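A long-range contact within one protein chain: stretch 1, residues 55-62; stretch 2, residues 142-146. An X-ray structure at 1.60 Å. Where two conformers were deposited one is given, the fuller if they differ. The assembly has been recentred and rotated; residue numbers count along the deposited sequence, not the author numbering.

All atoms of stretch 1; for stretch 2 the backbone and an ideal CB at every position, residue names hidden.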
ATOM      1  N   VAL A  55     -11.807  -8.696  -4.834  1.00 17.83           N
ATOM      2  CA  VAL A  55     -12.195  -8.658  -3.436  1.00 17.09           C
ATOM      3  C   VAL A  55     -11.093  -9.274  -2.563  1.00 18.41           C
ATOM      4  O   VAL A  55     -10.401 -10.232  -2.987  1.00 18.19           O
ATOM      5  CB  VAL A  55     -13.512  -9.396  -3.187  1.00 20.90           C
ATOM      6  CG1 VAL A  55     -13.324 -10.905  -3.329  1.00 21.29           C
ATOM      7  CG2 VAL A  55     -14.082  -9.073  -1.815  1.00 25.69           C
ATOM      8  N   GLY A  56     -10.911  -8.732  -1.378  1.00 18.15           N
ATOM      9  CA  GLY A  56      -9.930  -9.238  -0.405  1.00 19.27           C
ATOM     10  C   GLY A  56      -8.465  -9.009  -0.757  1.00 18.31           C
ATOM     11  O   GLY A  56      -7.607  -9.449  -0.013  1.00 19.39           O
ATOM     12  N   GLN A  57      -8.177  -8.319  -1.875  1.00 16.75           N
ATOM     13  CA  GLN A  57      -6.832  -8.187  -2.428  1.00 18.41           C
ATOM     14  C   GLN A  57      -6.515  -6.699  -2.538  1.00 18.37           C
ATOM     15  O   GLN A  57      -7.393  -5.834  -2.315  1.00 17.44           O
ATOM     16  CB  GLN A  57      -6.783  -8.812  -3.816  1.00 18.49           C
ATOM     17  CG  GLN A  57      -7.065 -10.327  -3.832  1.00 20.09           C
ATOM     18  CD  GLN A  57      -5.883 -11.182  -3.389  1.00 18.91           C
ATOM     19  OE1 GLN A  57      -4.730 -10.935  -3.766  1.00 19.56           O
ATOM     20  NE2 GLN A  57      -6.178 -12.256  -2.667  1.00 18.99           N
ATOM     21  N   PHE A  58      -5.303  -6.421  -2.976  1.00 16.16           N
ATOM     22  CA  PHE A  58      -4.904  -5.025  -3.214  1.00 15.83           C
ATOM     23  C   PHE A  58      -3.977  -4.992  -4.415  1.00 14.55           C
ATOM     24  O   PHE A  58      -4.002  -5.899  -5.269  1.00 15.41           O
ATOM     25  CB  PHE A  58      -4.383  -4.356  -1.910  1.00 14.71           C
ATOM     26  CG  PHE A  58      -3.112  -4.938  -1.345  1.00 15.39           C
ATOM     27  CD1 PHE A  58      -3.118  -6.105  -0.568  1.00 15.47           C
ATOM     28  CD2 PHE A  58      -1.853  -4.327  -1.588  1.00 15.18           C
ATOM     29  CE1 PHE A  58      -1.942  -6.621  -0.006  1.00 15.24           C
ATOM     30  CE2 PHE A  58      -0.696  -4.868  -1.033  1.00 14.72           C
ATOM     31  CZ  PHE A  58      -0.717  -6.043  -0.302  1.00 15.59           C
ATOM     32  N   SER A  59      -3.211  -3.916  -4.536  1.00 16.04           N
ATOM     33  CA  SER A  59      -2.312  -3.768  -5.663  1.00 15.11           C
ATOM     34  C   SER A  59      -1.359  -4.947  -5.834  1.00 18.45           C
ATOM     35  O   SER A  59      -0.886  -5.166  -6.947  1.00 16.23           O
ATOM     36  CB  SER A  59      -1.504  -2.481  -5.490  1.00 15.46           C
ATOM     37  OG  SER A  59      -0.710  -2.515  -4.328  1.00 15.61           O
ATOM     38  N   LYS A  60      -1.023  -5.650  -4.742  1.00 16.87           N
ATOM     39  CA  LYS A  60      -0.142  -6.821  -4.778  1.00 16.81           C
ATOM     40  C   LYS A  60      -0.551  -7.900  -5.793  1.00 16.27           C
ATOM     41  O   LYS A  60       0.312  -8.615  -6.306  1.00 16.91           O
ATOM     42  CB  LYS A  60      -0.042  -7.386  -3.351  1.00 18.29           C
ATOM     43  CG  LYS A  60       0.871  -8.554  -3.078  1.00 24.82           C
ATOM     44  CD  LYS A  60       2.240  -8.461  -3.651  1.00 28.08           C
ATOM     45  CE  LYS A  60       3.288  -9.116  -2.763  1.00 26.47           C
ATOM     46  NZ  LYS A  60       4.057 -10.125  -3.469  1.00 27.65           N
ATOM     47  N   THR A  61      -1.840  -7.944  -6.128  1.00 17.05           N
ATOM     48  CA  THR A  61      -2.356  -8.746  -7.234  1.00 15.65           C
ATOM     49  C   THR A  61      -1.440  -8.718  -8.436  1.00 16.45           C
ATOM     50  O   THR A  61      -1.217  -9.710  -9.062  1.00 17.69           O
ATOM     51  CB  THR A  61      -3.728  -8.240  -7.674  1.00 16.95           C
ATOM     52  OG1 THR A  61      -4.627  -8.325  -6.557  1.00 17.02           O
ATOM     53  CG2 THR A  61      -4.267  -9.040  -8.843  1.00 16.56           C
ATOM     54  N   TRP A  62      -0.942  -7.539  -8.738  1.00 15.23           N
ATOM     55  CA  TRP A  62      -0.173  -7.250  -9.937  1.00 14.60           C
ATOM     56  C   TRP A  62       1.314  -7.043  -9.709  1.00 15.82           C
ATOM     57  O   TRP A  62       2.027  -6.728 -10.666  1.00 15.99           O
ATOM     58  CB  TRP A  62      -0.722  -5.918 -10.529  1.00 15.06           C
ATOM     59  CG  TRP A  62      -2.182  -5.845 -10.632  1.00 16.04           C
ATOM     60  CD1 TRP A  62      -3.028  -5.167  -9.803  1.00 16.30           C
ATOM     61  CD2 TRP A  62      -2.999  -6.450 -11.633  1.00 16.25           C
ATOM     62  NE1 TRP A  62      -4.326  -5.351 -10.211  1.00 17.53           N
ATOM     63  CE2 TRP A  62      -4.336  -6.144 -11.330  1.00 16.43           C
ATOM     64  CE3 TRP A  62      -2.726  -7.265 -12.751  1.00 16.18           C
ATOM     65  CZ2 TRP A  62      -5.405  -6.565 -12.146  1.00 16.37           C
ATOM     66  CZ3 TRP A  62      -3.768  -7.655 -13.570  1.00 15.13           C
ATOM     67  CH2 TRP A  62      -5.096  -7.344 -13.247  1.00 14.54           C
ATOM     68  N   UNK A 142      -1.010 -13.809   2.763  1.00 18.89           N
ATOM     69  CA  UNK A 142      -0.681 -12.495   3.314  1.00 18.97           C
ATOM     70  C   UNK A 142      -0.828 -11.367   2.312  1.00 18.29           C
ATOM     71  O   UNK A 142      -0.711 -10.201   2.720  1.00 19.07           O
ATOM     72  CB  UNK A 142       0.751 -12.504   3.853  1.00 18.97           C
ATOM     73  N   UNK A 143      -1.112 -11.660   1.045  1.00 17.00           N
ATOM     74  CA  UNK A 143      -1.490 -10.591   0.104  1.00 16.84           C
ATOM     75  C   UNK A 143      -2.997 -10.217   0.164  1.00 19.21           C
ATOM     76  O   UNK A 143      -3.479  -9.359  -0.595  1.00 19.20           O
ATOM     77  CB  UNK A 143      -1.133 -11.025  -1.319  1.00 16.84           C
ATOM     78  N   UNK A 144      -3.731 -10.840   1.096  1.00 17.27           N
ATOM     79  CA  UNK A 144      -5.107 -10.453   1.356  0.50 17.20           C
ATOM     80  C   UNK A 144      -5.101  -9.317   2.351  1.00 17.39           C
ATOM     81  O   UNK A 144      -4.208  -9.219   3.210  1.00 17.42           O
ATOM     82  CB  UNK A 144      -5.934 -11.632   1.872  0.50 17.20           C
ATOM     83  N   UNK A 145      -6.081  -8.432   2.230  1.00 17.73           N
ATOM     84  CA  UNK A 145      -6.256  -7.306   3.164  1.00 17.74           C
ATOM     85  C   UNK A 145      -7.763  -7.003   3.212  1.00 17.28           C
ATOM     86  O   UNK A 145      -8.445  -7.180   2.217  1.00 18.36           O
ATOM     87  CB  UNK A 145      -5.449  -6.079   2.733  1.00 17.74           C
ATOM     88  N   UNK A 146      -8.292  -6.521   4.364  1.00 17.68           N
ATOM     89  CA  UNK A 146      -9.722  -6.359   4.524  1.00 19.32           C
ATOM     90  C   UNK A 146     -10.283  -5.058   3.952  1.00 17.85           C
ATOM     91  O   UNK A 146      -9.542  -4.111   3.691  1.00 17.59           O
ATOM     92  CB  UNK A 146     -10.069  -6.445   6.012  1.00 19.32           C
TER

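At position 142 the CA-to-CB bond points away from stretch 1, and no atom of that stretch lies within 5.5 Å of the ideal CB. Stretch 1 therefore places little restriction on the side chain, and almost any residue would be compatible. The deposited residue is Arg 142, whose guanidinium group finds its hydrogen-bonding partners elsewhere in the structure.

Position 143 is far more constrained. Its CB points toward stretch 1, with the ideal CB 3.6 Å from CG of Lys 60, 4.4 Å from OE1 of Gln 57 and 4.7 Å from CE1 of Phe 58. The site thus combines aliphatic packing with a carboxamide oxygen able to accept a hydrogen bond. A medium-length polar side chain carrying a donor would suit it well, and an aliphatic one could pack against Lys 60 but would offer Gln 57 OE1 no donor. The residue is Gln 143, which buries 111 Å², the largest share in either stretch. With chi1 in p and chi2 in t, its chain extends past Lys 60, CB lying 3.5 Å from Lys 60 CG, and NE2 donates a hydrogen bond to Gln 57 OE1 at 2.8 Å. Water extends the link: one molecule accepts from Lys 60 NZ (3.2 Å) and lies 2.5 Å from Gln 143 OE1, while another donates to Thr 61 O (2.8 Å) and accepts from Gln 143 NE2 (3.3 Å).

At position 144 the CB points away overall, yet the ideal CB is only 3.3 Å from Gly 56 O. A gamma atom at t would crowd this carbonyl, whereas m and p are free, so unbranched chains fit readily and branched ones only if they leave t empty. The residue is Met 144, present as selenomethionine, with chi1 in m. Its CG lies 3.7 Å from Gln 57 NE2, and its CA makes a CA-H...O contact of 3.0 Å with Gly 56 O.

Position 145 has an extended backbone (phi/psi -150/149) and a sideways CB, with the ideal CB 4.0 Å from Phe 58 CD1. The neighbouring ring favours a small apolar or beta-branched group; valine, threonine or alanine would all be plausible. The backbone N at 145 lies 2.9 Å from Gly 56 O in hydrogen-bonding geometry, which argues against proline. Thr 145 places CG2 3.7 Å from Phe 58 CD1, while OG1 is hydrogen-bonded elsewhere. Thr 145 N donates to Gly 56 O at 2.9 Å, with an angle of 156° at the hydrogen, anchoring the two backbones.

Position 146 again directs its CB away, with nothing of stretch 1 within 5.5 Å. Its phi of -84° permits proline without requiring it; Pro 146 makes no contact with stretch 1.

Stretch 2 142-146: RQMTP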
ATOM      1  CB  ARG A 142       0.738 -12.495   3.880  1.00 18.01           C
ATOM      2  CG  ARG A 142       0.855 -13.455   5.060  1.00 18.48           C
ATOM      3  CD  ARG A 142       2.244 -13.390   5.709  1.00 20.31           C
ATOM      4  NE  ARG A 142       2.457 -14.377   6.749  1.00 18.82           N
ATOM      5  CZ  ARG A 142       1.967 -14.324   7.962  1.00 17.43           C
ATOM      6  NH1 ARG A 142       1.246 -13.284   8.370  1.00 16.97           N
ATOM      7  NH2 ARG A 142       2.238 -15.297   8.817  1.00 19.78           N
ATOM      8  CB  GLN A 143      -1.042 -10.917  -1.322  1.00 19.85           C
ATOM      9  CG  GLN A 143      -1.852 -11.943  -2.058  1.00 18.82           C
ATOM     10  CD  GLN A 143      -1.341 -12.145  -3.487  1.00 21.34           C
ATOM     11  OE1 GLN A 143      -0.145 -12.348  -3.701  1.00 23.16           O
ATOM     12  NE2 GLN A 143      -2.249 -12.092  -4.455  1.00 20.93           N
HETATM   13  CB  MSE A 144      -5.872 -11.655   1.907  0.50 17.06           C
HETATM   14  CG  MSE A 144      -5.866 -12.836   0.962  0.50 17.11           C
HETATM   15 SE   MSE A 144      -6.730 -14.321   1.865  0.38 22.99          SE
HETATM   16  CE  MSE A 144      -6.865 -15.419   0.224  0.50 19.70           C
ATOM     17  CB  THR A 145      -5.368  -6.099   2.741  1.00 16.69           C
ATOM     18  OG1 THR A 145      -5.117  -5.264   3.856  1.00 17.72           O
ATOM     19  CG2 THR A 145      -5.949  -5.291   1.642  1.00 16.56           C
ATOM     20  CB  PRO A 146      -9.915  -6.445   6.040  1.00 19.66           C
ATOM     21  CG  PRO A 146      -8.616  -5.871   6.573  1.00 19.70           C
ATOM     22  CD  PRO A 146      -7.570  -6.371   5.646  1.00 18.25           C
TER
HETATM   23  O   HOH W   1      -3.386  -8.557  -3.212  1.00 16.91           O
HETATM   24  O   HOH W   2       2.123 -12.574  -2.603  1.00 26.34           O
HETATM   25  O   HOH W   3      -1.201 -12.144  -7.584  1.00 19.48           O
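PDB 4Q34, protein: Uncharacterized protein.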